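Local coordinates for nucleotidyltransferase (Thermus thermophilus HB8, PDB 1WWP), which probably acts as the substrate-binding partner of a nucleotidyltransferase, at the interface of chains A and B. Sequence-based numbering; all coordinates share one arbitrary frame. Chains: chain A/B, hypothetical protein TTHA0636.

The interface of chains A and B. Residues chain A 20-21, 24-25; chain B 21, 25, 28-29.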
# COMPACT_ATOMS: atom_id res chain seq x y z
N PRO A 20 5.84 12.56 10.36
CA PRO A 20 5.26 11.22 10.16
C PRO A 20 4.22 11.23 9.03
O PRO A 20 4.06 10.24 8.32
CB PRO A 20 4.66 10.90 11.52
CG PRO A 20 5.61 11.61 12.46
CD PRO A 20 5.80 12.94 11.78
N VAL A 21 3.52 12.34 8.86
CA VAL A 21 2.51 12.45 7.80
C VAL A 21 3.17 12.42 6.42
O VAL A 21 2.79 11.63 5.56
CB VAL A 21 1.68 13.74 7.94
CG1 VAL A 21 0.71 13.86 6.77
CG2 VAL A 21 0.91 13.72 9.25
N ASP A 24 4.55 8.86 5.64
CA ASP A 24 3.52 7.89 5.27
C ASP A 24 3.04 8.18 3.85
O ASP A 24 2.82 7.26 3.06
CB ASP A 24 2.38 7.95 6.29
CG ASP A 24 2.78 7.36 7.64
OD1 ASP A 24 1.99 7.46 8.61
OD2 ASP A 24 3.90 6.80 7.72
N ALA A 25 2.90 9.46 3.53
CA ALA A 25 2.48 9.89 2.20
C ALA A 25 3.51 9.50 1.14
O ALA A 25 3.16 9.13 0.03
CB ALA A 25 2.27 11.41 2.19
N VAL B 21 -1.00 15.69 0.86
CA VAL B 21 -0.07 14.87 1.63
C VAL B 21 -0.81 14.18 2.78
O VAL B 21 -0.55 13.01 3.08
CB VAL B 21 1.12 15.71 2.20
CG1 VAL B 21 1.83 14.96 3.32
CG2 VAL B 21 2.12 15.97 1.09
N ALA B 25 -1.36 10.11 3.12
CA ALA B 25 -0.92 9.50 4.36
C ALA B 25 -2.06 8.73 5.04
O ALA B 25 -1.84 7.68 5.64
CB ALA B 25 -0.39 10.58 5.30
N GLN B 28 -2.43 5.48 3.32
CA GLN B 28 -1.35 4.56 3.71
C GLN B 28 -1.66 3.93 5.08
O GLN B 28 -1.52 2.71 5.26
CB GLN B 28 -0.02 5.31 3.74
CG GLN B 28 1.20 4.48 4.13
CD GLN B 28 1.26 3.15 3.41
OE1 GLN B 28 0.96 3.06 2.22
NE2 GLN B 28 1.65 2.11 4.13
N ARG B 29 -2.15 4.73 6.03
CA ARG B 29 -2.46 4.24 7.37
C ARG B 29 -3.69 3.33 7.40
O ARG B 29 -3.87 2.53 8.33
CB ARG B 29 -2.66 5.41 8.34
CG ARG B 29 -1.46 6.37 8.43
CD ARG B 29 -1.58 7.35 9.60
NE ARG B 29 -0.37 8.19 9.72
CZ ARG B 29 -0.27 9.29 10.47
NH1 ARG B 29 -1.30 9.72 11.19
NH2 ARG B 29 0.87 9.95 10.51
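B:Arg29 reaches A:Asp24 across a two-fold helix-helix contact in which helix 20-49 of one copy packs against the same helix of the other. Both chains belong to the nucleotidyltransferase substrate-binding family of helical bundles; the pairing may or may not be the biological one. The two side chains of the salt bridge cross at about a right angle: NE, at the guanidinium edge, lies 2.7 Å from the carboxylate oxygen OD1 of A:Asp24, with 168° at the hydrogen, and that oxygen is met nearly along its C-O bond. OD1 sits in the guanidinium plane while the carboxylate plane is turned 80° to it, so the contact is not a coplanar pairing of both carboxylate oxygens; OD1 receives both bonds, the one from NH2 being weak. With CG anti to the carbonyl carbon and beside the backbone N, the arginine chain runs extended to NE and carries the guanidinium along the neighbouring helix, where NH2 also passes 4.0 Å from CG2 of A:Val21. With a leucine in place of B:Arg29, the carboxylate of A:Asp24 would probably lose its charged mate across the interface and become freer to turn. Next to the salt bridge, small residues permit close approach: CA of A:Ala25 and CA of B:Ala25 are 4.0 Å apart. The methyl CB of B:Ala25 lies 3.4 Å from the carbonyl O of A:Val21, and its twin A:Ala25 meets B:Val21 likewise. CG1 of each valine, anti to its own backbone nitrogen (chi1 176° in A:Val21), is turned towards the partner helix, and the two CG1 methyls meet at 3.8 Å. Alongside, B:Gln28 uses the aliphatic part of its chain, CG resting 3.4 Å from the carbonyl O of A:Asp24.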